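Side-chain contacts in methanol--corrinoid protein co-methyltransferase (Methanosarcina barkeri, PDB 2I2X), which catalyses transfer of the methyl group of methanol to the cob(I)amide carried by its partner protein MtaC, a step in methanogenesis from methanol: residues 134-139 with 168-173; 128-133 with 193-198; 185-190 with 220-225; 446-449 with 453-456; 198-203 with 255-260. All coordinates share one frame; numbering follows the deposited sequence.

Contact 1 of 5, residues 134-139 with 168-173; sequences EFLQLR and GKEVFD
The loop 134-139 passes the first turn of helix 169-176, and its backbone comes nearest at Leu-136 and Glu-170, whose CA atoms are 7.9 Å apart. No hydrogen bond joins the two segments. Leu-136 makes the contact with its two methyl groups. CD1 of Leu-136 rests on the carboxylate, 3.4 Å from OE2 of Glu-170. CD2 of Leu-136 meets the aliphatic part of the lysine, 4.2 Å from CE of Lys-169. Glu-170 has CG between its backbone N and carbonyl carbon (chi1 79°), and a further bend at chi2 brings the carboxylate back to the helix start. There OE1 of Glu-170 takes the backbone N-H of Val-171 on its anti lone pair, at 2.8 Å from Val-171 N. OE2 is hydrogen-bonded to the hydroxyl of Tyr-459. Both oxygens are therefore held, and the leucine packs against the OE2 side of the carboxylate. Putting an alanine at Glu-170 would probably leave the Val-171 N-H and the Tyr-459 hydroxyl without these mates and open a gap beside Leu-136. Gly-168 is the N-cap residue, and its positive phi (83°) suits glycine. Lys-169 and Asp-173 line the cobamide pocket, and Asp-173 OD2 makes a weak hydrogen bond to the cofactor. In the TIM barrel, loop 134-139 lies between strand 119-126 and helix 143-155. Helix 169-176 follows strand 160-163, and its Phe-172 packs on helices 181-210 and 220-230.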
# COMPACT_ATOMS: atom_id res chain seq x y z
N GLU A 134 10.59 15.07 -31.14
CA GLU A 134 9.52 15.43 -32.09
C GLU A 134 8.62 14.27 -32.55
O GLU A 134 7.42 14.45 -32.62
CB GLU A 134 10.01 16.28 -33.28
CG GLU A 134 11.49 16.12 -33.71
CD GLU A 134 12.49 16.84 -32.77
OE1 GLU A 134 13.59 16.28 -32.53
OE2 GLU A 134 12.17 17.95 -32.26
N PHE A 135 9.19 13.11 -32.85
CA PHE A 135 8.36 11.97 -33.30
C PHE A 135 8.83 10.56 -32.99
O PHE A 135 9.98 10.33 -32.59
CB PHE A 135 8.00 12.02 -34.80
CG PHE A 135 8.68 13.07 -35.60
CD1 PHE A 135 9.99 12.91 -36.02
CD2 PHE A 135 7.97 14.21 -35.99
CE1 PHE A 135 10.62 13.89 -36.80
CE2 PHE A 135 8.57 15.20 -36.76
CZ PHE A 135 9.90 15.04 -37.17
N LEU A 136 7.90 9.63 -33.21
CA LEU A 136 8.18 8.22 -33.14
C LEU A 136 9.21 7.92 -34.21
O LEU A 136 9.23 8.57 -35.26
CB LEU A 136 6.92 7.39 -33.37
CG LEU A 136 5.82 7.42 -32.30
CD1 LEU A 136 4.60 6.56 -32.71
CD2 LEU A 136 6.35 6.98 -30.94
N GLN A 137 10.05 6.94 -33.92
CA GLN A 137 11.06 6.46 -34.82
C GLN A 137 11.15 4.96 -34.69
O GLN A 137 12.17 4.39 -34.30
CB GLN A 137 12.39 7.11 -34.47
CG GLN A 137 12.43 8.59 -34.85
CD GLN A 137 13.84 9.10 -34.97
OE1 GLN A 137 14.30 9.40 -36.08
NE2 GLN A 137 14.56 9.16 -33.82
N LEU A 138 10.04 4.32 -35.03
CA LEU A 138 9.82 2.92 -34.73
C LEU A 138 10.76 2.00 -35.48
O LEU A 138 10.97 0.87 -35.06
CB LEU A 138 8.38 2.54 -35.02
CG LEU A 138 7.27 3.27 -34.28
CD1 LEU A 138 5.94 2.64 -34.66
CD2 LEU A 138 7.47 3.22 -32.75
N ARG A 139 11.31 2.49 -36.59
CA ARG A 139 12.24 1.72 -37.42
C ARG A 139 13.58 2.44 -37.60
O ARG A 139 14.40 2.02 -38.39
CB ARG A 139 11.59 1.39 -38.77
CG ARG A 139 10.27 0.65 -38.57
CD ARG A 139 9.43 0.45 -39.82
NE ARG A 139 8.22 -0.26 -39.43
CZ ARG A 139 7.62 -1.20 -40.15
NH1 ARG A 139 8.09 -1.53 -41.36
NH2 ARG A 139 6.54 -1.80 -39.66
N GLY A 168 1.21 3.23 -32.90
CA GLY A 168 -0.10 3.86 -33.00
C GLY A 168 -0.40 4.89 -31.91
O GLY A 168 -1.49 5.48 -31.88
N LYS A 169 0.56 5.11 -31.02
CA LYS A 169 0.38 6.05 -29.91
C LYS A 169 0.01 7.47 -30.36
O LYS A 169 -0.90 8.10 -29.79
CB LYS A 169 1.65 6.03 -29.05
CG LYS A 169 1.76 7.06 -27.95
CD LYS A 169 2.91 6.72 -27.01
CE LYS A 169 4.21 7.40 -27.38
NZ LYS A 169 4.41 8.66 -26.63
N GLU A 170 0.69 7.97 -31.39
CA GLU A 170 0.52 9.36 -31.85
C GLU A 170 -0.89 9.62 -32.41
O GLU A 170 -1.49 10.66 -32.13
CB GLU A 170 1.63 9.76 -32.85
CG GLU A 170 1.50 9.26 -34.34
CD GLU A 170 1.53 7.72 -34.52
OE1 GLU A 170 0.62 7.02 -34.01
OE2 GLU A 170 2.45 7.21 -35.20
N VAL A 171 -1.43 8.68 -33.18
CA VAL A 171 -2.78 8.85 -33.70
C VAL A 171 -3.84 8.60 -32.64
O VAL A 171 -4.88 9.27 -32.63
CB VAL A 171 -3.04 8.01 -34.98
CG1 VAL A 171 -4.46 8.24 -35.49
CG2 VAL A 171 -2.04 8.38 -36.05
N PHE A 172 -3.57 7.65 -31.73
CA PHE A 172 -4.45 7.42 -30.57
C PHE A 172 -4.61 8.68 -29.71
O PHE A 172 -5.73 9.04 -29.34
CB PHE A 172 -3.96 6.25 -29.69
CG PHE A 172 -4.63 6.23 -28.33
CD1 PHE A 172 -5.83 5.56 -28.15
CD2 PHE A 172 -4.09 6.96 -27.27
CE1 PHE A 172 -6.48 5.58 -26.95
CE2 PHE A 172 -4.75 7.00 -26.04
CZ PHE A 172 -5.95 6.30 -25.89
N ASP A 173 -3.49 9.34 -29.38
CA ASP A 173 -3.53 10.52 -28.51
C ASP A 173 -4.38 11.64 -29.07
O ASP A 173 -5.09 12.32 -28.31
CB ASP A 173 -2.13 11.05 -28.27
CG ASP A 173 -1.35 10.23 -27.27
OD1 ASP A 173 -1.94 9.49 -26.43
OD2 ASP A 173 -0.10 10.33 -27.31

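Contact 2 of 5, residues 128-133 with 193-198; sequences DIRENR and SIDMEL
Arg-130, in the loop after strand 119-126, meets Asp-195 of helix 181-210 in an end-on salt bridge. Each terminal nitrogen takes one oxygen. NH1 of Arg-130 is 2.8 Å from OD1 of Asp-195, and NH2 of Arg-130 is 2.9 Å from OD2 of Asp-195. Both oxygens use their syn lone pairs, and the guanidinium and carboxylate planes are only 24° apart. A bend at chi3 (-56°) turns the guanidinium so that its NE-NH2 edge meets Asp-128. Here the grip is side-on, with NE of Arg-130 2.9 Å from OD1 of Asp-128 and NH2 of Arg-130 2.9 Å from OD2 of Asp-128. This last bond is almost straight (177°). Arg-130 NH1 also reaches the carbonyl of Leu-138, while Asp-128 OD2 accepts the backbone N-H of Met-166.

The buried centre is thus tight and polar. The margin is looser. Leu-198, partly exposed, only approaches the guanidinium edge, with its CD1 4.4 Å from NH1 of Arg-130. Further along the loop, Glu-131 and Arg-133 turn to another chain and form salt bridges with Arg-159 and Glu-165 of that neighbouring subunit.

The OD2 atoms of Asp-128 and Asp-195 are 4.9 Å apart. Two like charges at this distance would probably repel each other without the arginine. Placed between them, its cation is likely to balance much of that charge and to fix the loop on the helix.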
# COMPACT_ATOMS: atom_id res chain seq x y z
N ASP A 128 10.31 1.18 -24.49
CA ASP A 128 10.19 1.46 -25.92
C ASP A 128 10.87 2.76 -26.20
O ASP A 128 10.26 3.82 -26.11
CB ASP A 128 8.74 1.48 -26.44
CG ASP A 128 8.66 1.26 -27.97
OD1 ASP A 128 9.68 1.53 -28.65
OD2 ASP A 128 7.60 0.82 -28.49
N ILE A 129 12.15 2.67 -26.52
CA ILE A 129 12.98 3.84 -26.71
C ILE A 129 12.93 4.41 -28.15
O ILE A 129 13.57 5.42 -28.44
CB ILE A 129 14.45 3.52 -26.33
CG1 ILE A 129 15.01 2.37 -27.19
CG2 ILE A 129 14.54 3.19 -24.89
CD1 ILE A 129 16.53 2.19 -27.10
N ARG A 130 12.16 3.79 -29.05
CA ARG A 130 12.10 4.19 -30.47
C ARG A 130 11.33 5.50 -30.70
O ARG A 130 10.33 5.55 -31.41
CB ARG A 130 11.50 3.06 -31.32
CG ARG A 130 12.24 1.72 -31.21
CD ARG A 130 11.44 0.58 -31.84
NE ARG A 130 10.09 0.46 -31.26
CZ ARG A 130 9.02 -0.02 -31.89
NH1 ARG A 130 9.10 -0.44 -33.16
NH2 ARG A 130 7.86 -0.06 -31.25
N GLU A 131 11.83 6.57 -30.09
CA GLU A 131 11.20 7.90 -30.14
C GLU A 131 12.23 9.01 -29.81
O GLU A 131 13.17 8.77 -29.06
CB GLU A 131 10.03 7.93 -29.16
CG GLU A 131 9.37 9.26 -29.04
CD GLU A 131 8.04 9.21 -28.34
OE1 GLU A 131 8.00 8.79 -27.16
OE2 GLU A 131 7.03 9.63 -28.97
N ASN A 132 12.07 10.19 -30.42
CA ASN A 132 12.81 11.38 -30.00
C ASN A 132 11.83 12.44 -29.62
O ASN A 132 10.62 12.18 -29.63
CB ASN A 132 13.79 11.92 -31.06
CG ASN A 132 13.14 12.20 -32.42
OD1 ASN A 132 13.66 11.76 -33.45
ND2 ASN A 132 12.03 12.94 -32.43
N ARG A 133 12.33 13.62 -29.29
CA ARG A 133 11.51 14.75 -28.86
C ARG A 133 10.36 15.12 -29.83
O ARG A 133 9.26 15.42 -29.38
CB ARG A 133 12.43 15.95 -28.58
CG ARG A 133 11.79 17.34 -28.65
CD ARG A 133 12.47 18.24 -27.64
NE ARG A 133 12.41 19.68 -27.90
CZ ARG A 133 11.31 20.44 -27.85
NH1 ARG A 133 10.11 19.92 -27.62
NH2 ARG A 133 11.42 21.74 -28.06
N SER A 193 -1.24 -3.15 -34.52
CA SER A 193 -1.00 -4.54 -34.91
C SER A 193 0.23 -4.70 -35.84
O SER A 193 1.01 -5.67 -35.71
CB SER A 193 -2.27 -5.09 -35.58
OG SER A 193 -3.33 -5.30 -34.63
N ILE A 194 0.42 -3.75 -36.75
CA ILE A 194 1.53 -3.82 -37.69
C ILE A 194 2.88 -3.71 -36.91
O ILE A 194 3.81 -4.49 -37.13
CB ILE A 194 1.38 -2.73 -38.83
CG1 ILE A 194 0.24 -3.08 -39.79
CG2 ILE A 194 2.64 -2.53 -39.62
CD1 ILE A 194 -0.46 -1.85 -40.34
N ASP A 195 2.97 -2.77 -35.97
CA ASP A 195 4.21 -2.59 -35.22
C ASP A 195 4.45 -3.78 -34.31
O ASP A 195 5.60 -4.23 -34.16
CB ASP A 195 4.21 -1.27 -34.43
CG ASP A 195 5.52 -1.02 -33.70
OD1 ASP A 195 6.56 -0.72 -34.35
OD2 ASP A 195 5.50 -1.13 -32.45
N MET A 196 3.37 -4.33 -33.74
CA MET A 196 3.46 -5.45 -32.84
C MET A 196 4.11 -6.63 -33.55
O MET A 196 4.95 -7.31 -32.97
CB MET A 196 2.08 -5.85 -32.34
CG MET A 196 1.51 -4.96 -31.28
SD MET A 196 2.30 -5.15 -29.69
CE MET A 196 1.84 -6.81 -29.23
N GLU A 197 3.72 -6.88 -34.80
CA GLU A 197 4.33 -7.99 -35.52
C GLU A 197 5.83 -7.84 -35.81
O GLU A 197 6.56 -8.81 -35.76
CB GLU A 197 3.56 -8.33 -36.78
CG GLU A 197 4.15 -9.54 -37.49
CD GLU A 197 3.77 -9.64 -38.93
OE1 GLU A 197 3.97 -10.74 -39.49
OE2 GLU A 197 3.26 -8.63 -39.51
N LEU A 198 6.29 -6.62 -36.09
CA LEU A 198 7.70 -6.35 -36.33
C LEU A 198 8.48 -6.73 -35.09
O LEU A 198 9.31 -7.65 -35.09
CB LEU A 198 7.92 -4.85 -36.59
CG LEU A 198 9.08 -4.24 -37.42
CD1 LEU A 198 9.58 -2.97 -36.74
CD2 LEU A 198 10.25 -5.17 -37.72

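Contact 3 of 5, residues 185-190 with 220-225; sequences LYSIGC and CAQANT. With ZN (zinc ion), chain Q.
Gln-222 lays its side chain along Ile-188, the two sliding past each other in opposite directions. CB of Gln-222 is 3.8 Å from CG1 of Ile-188. Farther out, CD of Gln-222 is 3.6 Å from the same CG1. The chain of Gln-222 is extended beyond CG (chi2 162°), which carries the amide across to helix 181-210. Its NE2 there makes a weak hydrogen bond to Ser-187 O, at 3.1 Å between Gln-222 NE2 and Ser-187 O and bent to 147°. The same nitrogen probably also bonds to Gly-168 O. One buried amide thus meets backbone carbonyls from two parts of the chain. Both helix segments contain a wider pi-type turn, 185-190 in one and 220-224 in the other. In the TIM barrel these helices stand before and after strand 213-216, so Cys-220 enters the active site just beyond the C-terminal end of that strand. Its SG is 2.2 Å from the zinc ion, and Glu-164 and Cys-269 also bind this metal. Asn-224 is a second-shell residue. Its ND2 donates to Cys-220 SG at 3.2 Å between Asn-224 ND2 and Cys-220 SG, with the sulfur near the amide plane and a fairly straight bond (163°). ND2 is also bonded to Cys-269 O, while OD1 of Asn-224 accepts from Arg-247. The amide therefore links two zinc ligands. Ala-221 and Thr-225, on the same helix, touch the bound cobamide.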
# COMPACT_ATOMS: atom_id res chain seq x y z
N LEU A 185 -9.89 2.77 -33.81
CA LEU A 185 -9.75 1.53 -34.62
C LEU A 185 -8.45 1.48 -35.43
O LEU A 185 -7.77 0.44 -35.49
CB LEU A 185 -10.92 1.38 -35.58
CG LEU A 185 -11.50 -0.02 -35.87
CD1 LEU A 185 -12.32 -0.02 -37.11
CD2 LEU A 185 -10.45 -1.12 -35.95
N TYR A 186 -8.08 2.62 -36.00
CA TYR A 186 -6.93 2.65 -36.85
C TYR A 186 -5.65 2.60 -36.03
O TYR A 186 -4.78 1.76 -36.28
CB TYR A 186 -6.99 3.88 -37.77
CG TYR A 186 -5.83 4.07 -38.70
CD1 TYR A 186 -5.55 3.15 -39.72
CD2 TYR A 186 -5.02 5.22 -38.61
CE1 TYR A 186 -4.49 3.37 -40.64
CE2 TYR A 186 -3.94 5.44 -39.51
CZ TYR A 186 -3.70 4.51 -40.51
OH TYR A 186 -2.65 4.72 -41.36
N SER A 187 -5.53 3.51 -35.06
CA SER A 187 -4.35 3.58 -34.19
C SER A 187 -4.05 2.29 -33.46
O SER A 187 -2.93 1.79 -33.51
CB SER A 187 -4.44 4.72 -33.16
OG SER A 187 -5.68 4.69 -32.50
N ILE A 188 -5.07 1.73 -32.83
CA ILE A 188 -4.85 0.55 -32.01
C ILE A 188 -4.90 -0.72 -32.85
O ILE A 188 -3.95 -1.52 -32.89
CB ILE A 188 -5.92 0.46 -30.84
CG1 ILE A 188 -5.98 1.76 -30.03
CG2 ILE A 188 -5.68 -0.76 -29.99
CD1 ILE A 188 -7.16 1.84 -29.07
N GLY A 189 -6.03 -0.92 -33.51
CA GLY A 189 -6.23 -2.12 -34.33
C GLY A 189 -5.27 -2.25 -35.51
O GLY A 189 -4.71 -3.30 -35.73
N CYS A 190 -5.04 -1.17 -36.24
CA CYS A 190 -4.24 -1.31 -37.46
C CYS A 190 -2.76 -0.98 -37.25
O CYS A 190 -1.90 -1.87 -37.35
CB CYS A 190 -4.86 -0.50 -38.60
SG CYS A 190 -6.62 -0.97 -38.85
N CYS A 220 -0.91 -0.61 -22.98
CA CYS A 220 -0.86 0.46 -21.99
C CYS A 220 -0.90 1.86 -22.60
O CYS A 220 -1.62 2.74 -22.13
CB CYS A 220 0.40 0.37 -21.17
SG CYS A 220 0.17 1.12 -19.50
N ALA A 221 -0.11 2.04 -23.66
CA ALA A 221 0.07 3.34 -24.29
C ALA A 221 -1.20 3.86 -24.94
O ALA A 221 -1.28 5.04 -25.26
CB ALA A 221 1.24 3.30 -25.28
N GLN A 222 -2.20 3.00 -25.11
CA GLN A 222 -3.46 3.39 -25.77
C GLN A 222 -4.64 3.05 -24.88
O GLN A 222 -5.18 3.94 -24.25
CB GLN A 222 -3.61 2.75 -27.18
CG GLN A 222 -2.51 3.15 -28.21
CD GLN A 222 -2.44 2.20 -29.41
OE1 GLN A 222 -2.56 0.99 -29.26
NE2 GLN A 222 -2.24 2.76 -30.60
N ALA A 223 -5.05 1.79 -24.82
CA ALA A 223 -6.13 1.41 -23.91
C ALA A 223 -6.02 1.93 -22.41
O ALA A 223 -7.01 2.48 -21.90
CB ALA A 223 -6.42 -0.09 -23.97
N ASN A 224 -4.85 1.82 -21.75
CA ASN A 224 -4.80 2.34 -20.37
C ASN A 224 -4.92 3.86 -20.31
O ASN A 224 -5.57 4.39 -19.40
CB ASN A 224 -3.65 1.78 -19.47
CG ASN A 224 -3.78 0.25 -19.19
OD1 ASN A 224 -4.90 -0.35 -19.24
ND2 ASN A 224 -2.61 -0.40 -18.92
N THR A 225 -4.33 4.55 -21.30
CA THR A 225 -4.48 6.00 -21.40
C THR A 225 -5.97 6.36 -21.49
O THR A 225 -6.45 7.26 -20.79
CB THR A 225 -3.68 6.66 -22.57
OG1 THR A 225 -2.26 6.41 -22.43
CG2 THR A 225 -3.90 8.20 -22.57
ZN ZN Q . 1.69 -0.16 -18.50

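Contact 4 of 5, residues 446-449 with 453-456; sequences KYKS and VFKP
The ring of Phe-454 meets helix 436-450 at its edge, where the backbone N of Lys-448 lies in the ring plane, 3.6 Å from CD2 of Phe-454. One face of this ring has CG of Pro-456 above it, offset toward the rim. The ring of Tyr-447 has CG of Lys-446 over the centre of one face. It is not this ring but the CB of Tyr-447 that touches the phenylalanine, 3.8 Å from CD2 of Phe-454. The phenylalanine reaches the helix because its CG stands opposite the backbone N (chi1 175°).

Lys-448 adds its aliphatic chain, which crosses Pro-456 at about a right angle. CG of Lys-448 is 3.8 Å from CG of Pro-456. The hydroxyl of Tyr-447 bonds to Asp-180. Phe-454 also packs on Val-171 of helix 169-176 and on Tyr-186 and Leu-191 of helix 181-210. A serine in place of Phe-454 would probably open a gap between these three helices and leave the Tyr-447 CB without its apolar cover.

The contact folds the chain back on the C-terminal end of helix 436-450. A water bridges the backbone, 2.9 Å from Lys-448 O and 2.9 Å from Phe-454 O, though further acceptors may share its protons. No direct hydrogen bond crosses the contact, so the turn is joined by apolar packing and by this water.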
# COMPACT_ATOMS: atom_id res chain seq x y z
N LYS A 446 -6.39 10.80 -44.16
CA LYS A 446 -6.96 11.59 -43.04
C LYS A 446 -5.96 11.96 -41.92
O LYS A 446 -5.84 13.12 -41.58
CB LYS A 446 -8.23 10.94 -42.49
CG LYS A 446 -8.82 11.62 -41.25
CD LYS A 446 -10.02 10.80 -40.73
CE LYS A 446 -10.64 11.44 -39.51
NZ LYS A 446 -11.45 12.62 -39.83
N TYR A 447 -5.22 10.99 -41.37
CA TYR A 447 -4.24 11.30 -40.29
C TYR A 447 -2.93 11.96 -40.73
O TYR A 447 -2.31 12.69 -39.95
CB TYR A 447 -4.07 10.12 -39.28
CG TYR A 447 -5.44 9.78 -38.76
CD1 TYR A 447 -6.12 10.67 -37.92
CD2 TYR A 447 -6.10 8.63 -39.18
CE1 TYR A 447 -7.40 10.41 -37.50
CE2 TYR A 447 -7.39 8.36 -38.77
CZ TYR A 447 -8.03 9.26 -37.92
OH TYR A 447 -9.32 8.99 -37.48
N LYS A 448 -2.54 11.76 -41.98
CA LYS A 448 -1.46 12.56 -42.56
C LYS A 448 -1.79 14.05 -42.49
O LYS A 448 -0.98 14.87 -42.09
CB LYS A 448 -1.22 12.16 -43.98
CG LYS A 448 -0.14 11.11 -44.17
CD LYS A 448 -0.16 10.67 -45.63
CE LYS A 448 1.19 10.91 -46.32
NZ LYS A 448 1.49 9.76 -47.24
N SER A 449 -3.02 14.39 -42.86
CA SER A 449 -3.45 15.77 -42.89
C SER A 449 -3.74 16.29 -41.47
O SER A 449 -3.30 17.38 -41.10
CB SER A 449 -4.67 15.89 -43.82
OG SER A 449 -5.36 17.11 -43.63
N VAL A 453 2.54 15.05 -36.47
CA VAL A 453 3.60 14.18 -35.95
C VAL A 453 3.54 12.76 -36.51
O VAL A 453 4.47 11.98 -36.25
CB VAL A 453 3.65 14.13 -34.37
CG1 VAL A 453 4.10 15.48 -33.75
CG2 VAL A 453 2.31 13.68 -33.78
N PHE A 454 2.48 12.41 -37.24
CA PHE A 454 2.26 11.07 -37.81
C PHE A 454 3.22 10.82 -38.96
O PHE A 454 3.22 11.54 -39.95
CB PHE A 454 0.78 10.91 -38.24
CG PHE A 454 0.44 9.60 -38.97
CD1 PHE A 454 0.89 8.37 -38.50
CD2 PHE A 454 -0.37 9.61 -40.10
CE1 PHE A 454 0.57 7.19 -39.17
CE2 PHE A 454 -0.69 8.42 -40.77
CZ PHE A 454 -0.22 7.21 -40.30
N LYS A 455 4.08 9.81 -38.83
CA LYS A 455 5.05 9.50 -39.86
C LYS A 455 4.73 8.12 -40.39
O LYS A 455 5.06 7.12 -39.75
CB LYS A 455 6.48 9.51 -39.34
CG LYS A 455 6.98 10.85 -38.80
CD LYS A 455 6.95 11.92 -39.86
CE LYS A 455 7.52 13.22 -39.34
NZ LYS A 455 6.85 14.42 -39.97
N PRO A 456 4.08 8.05 -41.56
CA PRO A 456 3.67 6.77 -42.14
C PRO A 456 4.82 5.76 -42.30
O PRO A 456 4.59 4.55 -42.28
CB PRO A 456 3.07 7.19 -43.49
CG PRO A 456 2.56 8.57 -43.23
CD PRO A 456 3.62 9.19 -42.39
O HOH W 1 1.37 13.53 -41.07

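Contact 5 of 5, residues 198-203 with 255-260; sequences LIWTDI and LVAYEA
Trp-200 of helix 181-210 packs on two alanines of segment 255-260. Its CB meets both, 4.0 Å from CB of Ala-260 and 3.9 Å from CA of Ala-257. Next, CG of Trp-200 is 3.7 Å from CA of Ala-257. The pyrrole part then passes under the Ala-257 methyl. CD1 of Trp-200 is 3.8 Å from CB of Ala-257, and NE1 of Trp-200 is 3.9 Å from it. The ring-fusion atoms CD2 and CE2 lie under the same methyl. The methyl stands 3.7 Å from the centroid of the five-membered ring of Trp-200 and 6° off the normal, a CH-pi contact. The opposite face of the indole carries CD1 of Ile-203. On the pyrrole edge, NE1 donates to Asp-217, just beyond strand 213-216.

Thr-201 closes the margin, its OG1 4.0 Å from CB of Ala-260. That hydroxyl is hydrogen-bonded to Glu-197 O. The small alanines let the helices 181-210 and 240-259 come close, with CA atoms 5.4 Å apart at Trp-200 and Ala-257.

No hydrogen bond joins the segments. The indole is held between apolar groups on both faces, and its single N-H is spent on Asp-217, which is likely to fix its rotation.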
# COMPACT_ATOMS: atom_id res chain seq x y z
N LEU A 198 6.29 -6.62 -36.09
CA LEU A 198 7.70 -6.35 -36.33
C LEU A 198 8.48 -6.73 -35.09
O LEU A 198 9.31 -7.65 -35.09
CB LEU A 198 7.92 -4.85 -36.59
CG LEU A 198 9.08 -4.24 -37.42
CD1 LEU A 198 9.58 -2.97 -36.74
CD2 LEU A 198 10.25 -5.17 -37.72
N ILE A 199 8.19 -6.03 -34.00
CA ILE A 199 8.99 -6.17 -32.78
C ILE A 199 8.93 -7.57 -32.14
O ILE A 199 9.96 -8.09 -31.71
CB ILE A 199 8.64 -5.06 -31.79
CG1 ILE A 199 7.18 -5.16 -31.36
CG2 ILE A 199 8.92 -3.70 -32.44
CD1 ILE A 199 6.80 -4.19 -30.30
N TRP A 200 7.75 -8.18 -32.13
CA TRP A 200 7.63 -9.48 -31.46
C TRP A 200 8.28 -10.65 -32.20
O TRP A 200 8.68 -11.64 -31.59
CB TRP A 200 6.19 -9.75 -30.98
CG TRP A 200 5.93 -8.91 -29.72
CD1 TRP A 200 5.25 -7.71 -29.65
CD2 TRP A 200 6.45 -9.17 -28.41
NE1 TRP A 200 5.30 -7.23 -28.36
CE2 TRP A 200 6.03 -8.10 -27.58
CE3 TRP A 200 7.20 -10.21 -27.85
CZ2 TRP A 200 6.34 -8.04 -26.21
CZ3 TRP A 200 7.51 -10.16 -26.47
CH2 TRP A 200 7.07 -9.08 -25.68
N THR A 201 8.44 -10.51 -33.52
CA THR A 201 9.17 -11.47 -34.30
C THR A 201 10.62 -11.42 -33.88
O THR A 201 11.24 -12.44 -33.60
CB THR A 201 9.03 -11.14 -35.78
OG1 THR A 201 7.64 -11.28 -36.14
CG2 THR A 201 9.93 -12.06 -36.66
N ASP A 202 11.18 -10.22 -33.81
CA ASP A 202 12.53 -10.08 -33.35
C ASP A 202 12.71 -10.45 -31.88
O ASP A 202 13.69 -11.14 -31.55
CB ASP A 202 13.00 -8.66 -33.59
CG ASP A 202 13.16 -8.34 -35.05
OD1 ASP A 202 13.37 -9.27 -35.88
OD2 ASP A 202 13.07 -7.13 -35.37
N ILE A 203 11.77 -10.03 -31.01
CA ILE A 203 11.90 -10.34 -29.56
C ILE A 203 11.95 -11.84 -29.31
O ILE A 203 12.82 -12.32 -28.61
CB ILE A 203 10.83 -9.66 -28.67
CG1 ILE A 203 11.08 -8.15 -28.63
CG2 ILE A 203 10.93 -10.21 -27.26
CD1 ILE A 203 9.84 -7.28 -28.44
N LEU A 255 -2.97 -9.40 -28.99
CA LEU A 255 -2.91 -10.78 -29.46
C LEU A 255 -1.73 -11.06 -30.41
O LEU A 255 -1.23 -12.18 -30.45
CB LEU A 255 -4.23 -11.16 -30.12
CG LEU A 255 -4.32 -12.54 -30.76
CD1 LEU A 255 -4.27 -13.64 -29.73
CD2 LEU A 255 -5.58 -12.70 -31.61
N VAL A 256 -1.28 -10.04 -31.14
CA VAL A 256 -0.22 -10.19 -32.14
C VAL A 256 1.10 -10.73 -31.57
O VAL A 256 1.76 -11.58 -32.20
CB VAL A 256 0.04 -8.85 -32.97
CG1 VAL A 256 1.24 -8.98 -33.86
CG2 VAL A 256 -1.18 -8.47 -33.80
N ALA A 257 1.49 -10.25 -30.39
CA ALA A 257 2.67 -10.75 -29.70
C ALA A 257 2.73 -12.29 -29.69
O ALA A 257 3.78 -12.89 -29.96
CB ALA A 257 2.70 -10.20 -28.29
N TYR A 258 1.59 -12.91 -29.41
CA TYR A 258 1.50 -14.36 -29.26
C TYR A 258 1.52 -15.03 -30.64
O TYR A 258 2.23 -16.02 -30.87
CB TYR A 258 0.28 -14.73 -28.37
CG TYR A 258 0.37 -13.91 -27.09
CD1 TYR A 258 1.27 -14.26 -26.07
CD2 TYR A 258 -0.33 -12.71 -26.98
CE1 TYR A 258 1.43 -13.45 -24.94
CE2 TYR A 258 -0.17 -11.91 -25.88
CZ TYR A 258 0.69 -12.28 -24.86
OH TYR A 258 0.80 -11.44 -23.76
N GLU A 259 0.76 -14.45 -31.57
CA GLU A 259 0.80 -14.87 -32.97
C GLU A 259 2.23 -14.88 -33.44
O GLU A 259 2.64 -15.78 -34.16
CB GLU A 259 -0.09 -13.95 -33.82
CG GLU A 259 -1.55 -14.30 -33.64
CD GLU A 259 -2.53 -13.32 -34.25
OE1 GLU A 259 -2.17 -12.14 -34.48
OE2 GLU A 259 -3.69 -13.75 -34.48
N ALA A 260 3.01 -13.90 -32.99
CA ALA A 260 4.35 -13.71 -33.51
C ALA A 260 5.40 -14.35 -32.64
O ALA A 260 6.58 -14.06 -32.77
CB ALA A 260 4.65 -12.22 -33.70

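Overall arrangement
Contact 2 opens first, at 128-133, and closes on helix 181-210. The shorter loop of contact 1, 134-139 to 168-173, lies wholly within that span, and the two touch through the segment that runs on from Arg-130. Contact 3 starts at 185-190, before contact 2 closes, so these two cross. Contact 5 follows contact 2 in series, sharing Leu-198, and crosses contact 3. Helix 181-210 serves all three, tying the loop after strand 119-126, helix 220-230 and helix 240-259 together. Contact 4 comes last, a short C-terminal return. It touches contacts 1 and 3, so the chain end is joined to helices 169-176 and 181-210.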